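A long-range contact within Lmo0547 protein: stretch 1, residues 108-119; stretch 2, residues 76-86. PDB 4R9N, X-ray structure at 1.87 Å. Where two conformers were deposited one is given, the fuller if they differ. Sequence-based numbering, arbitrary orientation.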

ATOM      1  N   LYS A 108     -20.110  -5.865   5.630  1.00 24.52           N
ATOM      2  CA  LYS A 108     -20.846  -5.834   6.899  1.00 28.61           C
ATOM      3  C   LYS A 108     -20.053  -6.398   8.059  1.00 27.74           C
ATOM      4  O   LYS A 108     -20.547  -7.200   8.854  1.00 26.20           O
ATOM      5  CB  LYS A 108     -22.176  -6.592   6.737  1.00 34.79           C
ATOM      6  CG  LYS A 108     -23.084  -6.000   5.696  1.00 37.55           C
ATOM      7  CD  LYS A 108     -24.406  -6.767   5.658  1.00 44.43           C
ATOM      8  CE  LYS A 108     -25.399  -6.149   4.679  1.00 47.77           C
ATOM      9  NZ  LYS A 108     -25.703  -4.734   5.050  1.00 49.77           N
ATOM     10  N   CYS A 109     -18.804  -5.959   8.174  1.00 26.10           N
ATOM     11  CA  CYS A 109     -17.829  -6.580   9.104  1.00 24.55           C
ATOM     12  C   CYS A 109     -17.384  -5.608  10.204  1.00 25.55           C
ATOM     13  O   CYS A 109     -18.075  -4.622  10.467  1.00 25.62           O
ATOM     14  CB  CYS A 109     -16.673  -7.162   8.260  1.00 23.25           C
ATOM     15  SG  CYS A 109     -15.632  -5.919   7.494  1.00 22.71           S
ATOM     16  N   HIS A 110     -16.305  -5.905  10.901  1.00 24.54           N
ATOM     17  CA  HIS A 110     -15.777  -5.014  11.941  1.00 25.89           C
ATOM     18  C   HIS A 110     -14.641  -4.146  11.349  1.00 23.58           C
ATOM     19  O   HIS A 110     -13.999  -4.503  10.343  1.00 20.83           O
ATOM     20  CB  HIS A 110     -15.261  -5.819  13.109  1.00 28.91           C
ATOM     21  CG  HIS A 110     -16.211  -6.883  13.570  1.00 34.96           C
ATOM     22  ND1 HIS A 110     -17.357  -6.598  14.290  1.00 39.16           N
ATOM     23  CD2 HIS A 110     -16.187  -8.225  13.398  1.00 36.07           C
ATOM     24  CE1 HIS A 110     -17.999  -7.727  14.543  1.00 43.53           C
ATOM     25  NE2 HIS A 110     -17.311  -8.727  14.014  1.00 44.12           N
ATOM     26  N   SER A 111     -14.390  -3.012  11.977  1.00 24.24           N
ATOM     27  CA  SER A 111     -13.229  -2.146  11.576  1.00 23.63           C
ATOM     28  C   SER A 111     -12.781  -1.368  12.761  1.00 23.98           C
ATOM     29  O   SER A 111     -13.568  -1.214  13.745  1.00 25.77           O
ATOM     30  CB  SER A 111     -13.624  -1.190  10.431  1.00 26.26           C
ATOM     31  OG  SER A 111     -14.670  -0.325  10.835  1.00 30.53           O
ATOM     32  N   LYS A 112     -11.539  -0.920  12.728  1.00 22.07           N
ATOM     33  CA  LYS A 112     -11.018  -0.054  13.741  1.00 22.84           C
ATOM     34  C   LYS A 112     -10.686   1.269  13.085  1.00 22.73           C
ATOM     35  O   LYS A 112     -10.570   1.360  11.896  1.00 19.11           O
ATOM     36  CB  LYS A 112      -9.777  -0.684  14.418  1.00 27.08           C
ATOM     37  CG  LYS A 112     -10.084  -1.954  15.236  1.00 32.36           C
ATOM     38  CD  LYS A 112     -11.142  -1.662  16.304  1.00 39.32           C
ATOM     39  CE  LYS A 112     -11.034  -2.571  17.522  1.00 45.49           C
ATOM     40  NZ  LYS A 112     -10.967  -3.972  17.045  1.00 47.84           N
ATOM     41  N   TYR A 113     -10.593   2.321  13.881  1.00 22.87           N
ATOM     42  CA  TYR A 113     -10.292   3.687  13.397  0.60 24.63           C
ATOM     43  C   TYR A 113      -8.966   4.071  14.023  1.00 25.33           C
ATOM     44  O   TYR A 113      -8.758   3.794  15.203  1.00 24.33           O
ATOM     45  CB  TYR A 113     -11.402   4.639  13.891  0.60 27.74           C
ATOM     46  CG  TYR A 113     -11.482   5.971  13.165  0.60 29.26           C
ATOM     47  CD1 TYR A 113     -12.137   6.083  11.943  0.60 29.92           C
ATOM     48  CD2 TYR A 113     -10.918   7.148  13.725  0.60 31.28           C
ATOM     49  CE1 TYR A 113     -12.220   7.321  11.299  0.60 30.86           C
ATOM     50  CE2 TYR A 113     -10.982   8.367  13.067  0.60 28.48           C
ATOM     51  CZ  TYR A 113     -11.632   8.417  11.847  0.60 28.37           C
ATOM     52  OH  TYR A 113     -11.652   9.551  11.141  0.60 27.69           O
ATOM     53  N   LEU A 114      -8.102   4.721  13.279  1.00 24.45           N
ATOM     54  CA  LEU A 114      -6.844   5.162  13.820  1.00 28.04           C
ATOM     55  C   LEU A 114      -7.071   6.628  14.156  1.00 33.09           C
ATOM     56  O   LEU A 114      -7.074   7.434  13.316  1.00 29.11           O
ATOM     57  CB  LEU A 114      -5.716   4.876  12.818  1.00 26.41           C
ATOM     58  CG  LEU A 114      -4.306   4.924  13.279  1.00 30.05           C
ATOM     59  CD1 LEU A 114      -4.106   4.344  14.692  1.00 32.11           C
ATOM     60  CD2 LEU A 114      -3.404   4.220  12.294  1.00 26.42           C
ATOM     61  N   TYR A 115      -7.328   6.901  15.434  1.00 40.67           N
ATOM     62  CA  TYR A 115      -7.634   8.237  15.928  1.00 43.58           C
ATOM     63  C   TYR A 115      -6.368   9.187  15.956  1.00 40.87           C
ATOM     64  O   TYR A 115      -5.914   9.570  17.076  1.00 40.75           O
ATOM     65  CB  TYR A 115      -8.323   8.060  17.322  1.00 48.99           C
ATOM     66  CG  TYR A 115      -9.747   7.395  17.278  1.00 53.88           C
ATOM     67  CD1 TYR A 115     -10.761   7.926  16.497  1.00 53.72           C
ATOM     68  CD2 TYR A 115     -10.062   6.278  18.024  1.00 56.37           C
ATOM     69  CE1 TYR A 115     -12.029   7.351  16.437  1.00 54.86           C
ATOM     70  CE2 TYR A 115     -11.344   5.681  17.967  1.00 58.31           C
ATOM     71  CZ  TYR A 115     -12.322   6.220  17.162  1.00 57.00           C
ATOM     72  OH  TYR A 115     -13.603   5.666  17.059  1.00 52.57           O
ATOM     73  N   ALA A 116      -5.783   9.542  14.783  1.00 32.81           N
ATOM     74  CA  ALA A 116      -4.487  10.298  14.755  1.00 31.00           C
ATOM     75  C   ALA A 116      -4.135  10.746  13.353  1.00 32.15           C
ATOM     76  O   ALA A 116      -4.601  10.127  12.382  1.00 33.63           O
ATOM     77  CB  ALA A 116      -3.366   9.437  15.325  1.00 30.08           C
ATOM     78  N   PRO A 117      -3.333  11.813  13.217  1.00 30.89           N
ATOM     79  CA  PRO A 117      -2.832  12.210  11.879  1.00 28.52           C
ATOM     80  C   PRO A 117      -1.745  11.251  11.349  1.00 28.37           C
ATOM     81  O   PRO A 117      -1.081  10.592  12.146  1.00 27.47           O
ATOM     82  CB  PRO A 117      -2.184  13.590  12.123  1.00 30.33           C
ATOM     83  CG  PRO A 117      -2.383  13.906  13.523  1.00 31.42           C
ATOM     84  CD  PRO A 117      -2.739  12.664  14.277  1.00 31.04           C
ATOM     85  N   ALA A 118      -1.532  11.176  10.031  1.00 25.57           N
ATOM     86  CA  ALA A 118      -0.446  10.360   9.522  1.00 25.48           C
ATOM     87  C   ALA A 118       0.949  10.862   9.871  1.00 27.55           C
ATOM     88  O   ALA A 118       1.876  10.067  10.093  1.00 24.55           O
ATOM     89  CB  ALA A 118      -0.550  10.279   7.997  1.00 28.43           C
ATOM     90  N   LEU A 119       1.123  12.190   9.789  1.00 26.46           N
ATOM     91  CA  LEU A 119       2.463  12.799   9.861  1.00 28.76           C
ATOM     92  C   LEU A 119       2.334  13.881  10.890  1.00 29.24           C
ATOM     93  O   LEU A 119       1.523  14.787  10.696  1.00 30.21           O
ATOM     94  CB  LEU A 119       2.917  13.395   8.508  1.00 29.06           C
ATOM     95  CG  LEU A 119       4.269  14.170   8.500  1.00 30.99           C
ATOM     96  CD1 LEU A 119       5.378  13.295   8.998  1.00 30.98           C
ATOM     97  CD2 LEU A 119       4.620  14.689   7.119  1.00 32.96           C
TER
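Stretch 2, residues 76-86: KDLTIIPLIGG

Stretch 2 lies alongside stretch 1, and backbone hydrogen bonds hold the two together. The two stretches run parallel through a short ladder; beyond it the order reverses, with P117 CA 4.1 Å from G86 CA and A118 CA 4.1 Å from G85 CA. Three bonds form the ladder. H110 N donates to L78 O at 2.9 Å. I80 N donates to H110 O at 3.0 Å. K112 N donates to I80 O, also at 3.0 Å. H110 bonds to L78 and I80, which flank its partner T79, and I80 bonds to H110 and K112, which flank its partner S111. This is the parallel pattern. The CA atoms of H110 and T79, and of S111 and I80, are 4.5 Å apart. The strand of stretch 2 covers 79-82, and that of stretch 1 covers 110-111.

A fourth bond lies further along. G86 N donates to A116 O at 2.7 Å. Here G85 CA is 3.4 Å from A116 O. A CB on G85 would clash with A116 O and P117 O, so the close approach depends on glycine. G86 has positive phi, which also suits glycine.

One water bridges the K76 and K108 end, donating to K76 O at 2.7 Å and to K108 O at 3.1 Å. A second water links D77 OD1, at 2.7 Å, with H110 NE2, at 2.8 Å. CA-H...O contacts supplement the ladder. S111 CA lies 3.1 Å from I80 O, and T79 CA lies 3.4 Å from H110 O. Before the ladder, K76 CA is 3.5 Å from K108 O.

The side chains of H110 and T79 share one face of the sheet, with H110 CB 3.6 Å from T79 OG1. Those of S111 and I80 lie on the other.

Apolar packing completes the contact. C109 SG is 3.6 Å from I80 CD1. K112 CG approaches I81 CD1 at 3.7 Å. Past the ladder, L114 CB rests 3.9 Å from P82 CG, and L114 CD2 reaches I84 C at 3.5 Å. A118 CB meets I84 CG1 at 3.8 Å. Together the two stretches bury 827 Å².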

ATOM      1  N   LYS A  76     -18.909 -11.142   7.649  1.00 28.34           N
ATOM      2  CA  LYS A  76     -19.196 -10.423   8.908  1.00 32.18           C
ATOM      3  C   LYS A  76     -18.161 -10.611  10.024  1.00 29.69           C
ATOM      4  O   LYS A  76     -17.990  -9.709  10.868  1.00 28.97           O
ATOM      5  CB  LYS A  76     -20.610 -10.751   9.394  1.00 36.36           C
ATOM      6  CG  LYS A  76     -20.709 -12.180   9.886  1.00 42.88           C
ATOM      7  CD  LYS A  76     -22.015 -12.484  10.624  1.00 48.79           C
ATOM      8  CE  LYS A  76     -21.778 -13.584  11.657  1.00 52.01           C
ATOM      9  NZ  LYS A  76     -21.076 -14.763  11.065  1.00 50.70           N
ATOM     10  N   ASP A  77     -17.410 -11.715  10.009  1.00 27.93           N
ATOM     11  CA  ASP A  77     -16.370 -11.927  11.006  1.00 28.81           C
ATOM     12  C   ASP A  77     -15.008 -11.224  10.742  1.00 25.28           C
ATOM     13  O   ASP A  77     -14.138 -11.290  11.554  1.00 26.42           O
ATOM     14  CB  ASP A  77     -16.132 -13.430  11.277  1.00 33.86           C
ATOM     15  CG  ASP A  77     -17.391 -14.149  11.857  1.00 42.71           C
ATOM     16  OD1 ASP A  77     -18.261 -13.506  12.485  1.00 45.92           O
ATOM     17  OD2 ASP A  77     -17.506 -15.381  11.678  1.00 54.73           O
ATOM     18  N   LEU A  78     -14.831 -10.571   9.602  1.00 22.93           N
ATOM     19  CA  LEU A  78     -13.581  -9.916   9.296  1.00 22.13           C
ATOM     20  C   LEU A  78     -13.376  -8.702  10.183  1.00 21.24           C
ATOM     21  O   LEU A  78     -14.352  -8.047  10.519  1.00 23.17           O
ATOM     22  CB  LEU A  78     -13.600  -9.450   7.826  1.00 21.30           C
ATOM     23  CG  LEU A  78     -12.303  -8.804   7.275  1.00 20.88           C
ATOM     24  CD1 LEU A  78     -11.136  -9.759   7.234  1.00 20.52           C
ATOM     25  CD2 LEU A  78     -12.511  -8.336   5.839  1.00 21.90           C
ATOM     26  N   THR A  79     -12.146  -8.388  10.568  1.00 20.78           N
ATOM     27  CA  THR A  79     -11.821  -7.056  11.100  1.00 20.38           C
ATOM     28  C   THR A  79     -10.826  -6.365  10.184  1.00 19.63           C
ATOM     29  O   THR A  79      -9.795  -6.939   9.869  1.00 17.82           O
ATOM     30  CB  THR A  79     -11.254  -7.169  12.526  1.00 24.03           C
ATOM     31  OG1 THR A  79     -12.250  -7.828  13.317  1.00 25.12           O
ATOM     32  CG2 THR A  79     -10.976  -5.827  13.150  1.00 25.08           C
ATOM     33  N   ILE A  80     -11.178  -5.159   9.738  1.00 17.50           N
ATOM     34  CA  ILE A  80     -10.328  -4.311   8.859  1.00 17.39           C
ATOM     35  C   ILE A  80      -9.672  -3.216   9.697  1.00 17.67           C
ATOM     36  O   ILE A  80     -10.370  -2.535  10.491  1.00 18.20           O
ATOM     37  CB  ILE A  80     -11.195  -3.660   7.759  1.00 19.28           C
ATOM     38  CG1 ILE A  80     -11.972  -4.720   7.030  1.00 20.52           C
ATOM     39  CG2 ILE A  80     -10.325  -2.902   6.742  1.00 20.86           C
ATOM     40  CD1 ILE A  80     -12.940  -4.106   6.034  1.00 24.90           C
ATOM     41  N   ILE A  81      -8.365  -3.063   9.522  1.00 16.79           N
ATOM     42  CA  ILE A  81      -7.532  -2.178  10.329  1.00 18.20           C
ATOM     43  C   ILE A  81      -6.758  -1.217   9.408  1.00 15.86           C
ATOM     44  O   ILE A  81      -6.013  -1.656   8.520  1.00 14.85           O
ATOM     45  CB  ILE A  81      -6.451  -2.960  11.098  1.00 18.90           C
ATOM     46  CG1 ILE A  81      -7.030  -4.183  11.806  1.00 21.44           C
ATOM     47  CG2 ILE A  81      -5.654  -2.048  12.039  1.00 21.90           C
ATOM     48  CD1 ILE A  81      -7.830  -3.842  13.014  1.00 23.90           C
ATOM     49  N   PRO A  82      -6.852   0.097   9.672  1.00 15.50           N
ATOM     50  CA  PRO A  82      -6.047   1.060   8.887  1.00 15.50           C
ATOM     51  C   PRO A  82      -4.604   0.985   9.363  1.00 15.19           C
ATOM     52  O   PRO A  82      -4.352   0.803  10.598  1.00 14.21           O
ATOM     53  CB  PRO A  82      -6.708   2.432   9.235  1.00 17.20           C
ATOM     54  CG  PRO A  82      -7.379   2.210  10.489  1.00 18.60           C
ATOM     55  CD  PRO A  82      -7.793   0.766  10.571  1.00 17.16           C
ATOM     56  N   LEU A  83      -3.673   1.037   8.422  1.00 14.84           N
ATOM     57  CA  LEU A  83      -2.275   0.863   8.745  1.00 15.79           C
ATOM     58  C   LEU A  83      -1.559   2.236   8.867  1.00 16.59           C
ATOM     59  O   LEU A  83      -0.343   2.267   9.059  1.00 16.12           O
ATOM     60  CB  LEU A  83      -1.592   0.022   7.716  1.00 15.92           C
ATOM     61  CG  LEU A  83      -2.127  -1.392   7.647  1.00 14.78           C
ATOM     62  CD1 LEU A  83      -1.465  -2.155   6.518  1.00 15.64           C
ATOM     63  CD2 LEU A  83      -2.019  -2.126   8.936  1.00 17.04           C
ATOM     64  N   ILE A  84      -2.306   3.335   8.689  1.00 17.24           N
ATOM     65  CA  ILE A  84      -1.691   4.679   8.703  1.00 16.58           C
ATOM     66  C   ILE A  84      -2.786   5.637   9.157  1.00 18.41           C
ATOM     67  O   ILE A  84      -3.944   5.396   8.875  1.00 15.32           O
ATOM     68  CB  ILE A  84      -1.136   5.094   7.335  1.00 18.32           C
ATOM     69  CG1 ILE A  84      -0.476   6.471   7.469  1.00 22.11           C
ATOM     70  CG2 ILE A  84      -2.155   5.078   6.212  1.00 19.77           C
ATOM     71  CD1 ILE A  84       0.591   6.653   6.520  1.00 25.01           C
ATOM     72  N   GLY A  85      -2.432   6.673   9.902  1.00 18.04           N
ATOM     73  CA  GLY A  85      -3.419   7.654  10.380  1.00 21.89           C
ATOM     74  C   GLY A  85      -3.908   8.609   9.271  1.00 24.53           C
ATOM     75  O   GLY A  85      -3.514   8.496   8.163  1.00 22.09           O
ATOM     76  N   GLY A  86      -4.697   9.601   9.692  0.50 27.66           N
ATOM     77  CA  GLY A  86      -5.117  10.756   8.866  0.50 27.66           C
ATOM     78  C   GLY A  86      -6.640  10.851   8.860  0.50 28.79           C
ATOM     79  O   GLY A  86      -7.289   9.802   8.717  0.50 26.03           O
TER
HETATM   80  O   HOH W   1     -19.850  -8.023  11.733  1.00 41.96           O
HETATM   81  O   HOH W   2     -17.993 -11.399  14.170  1.00 45.25           O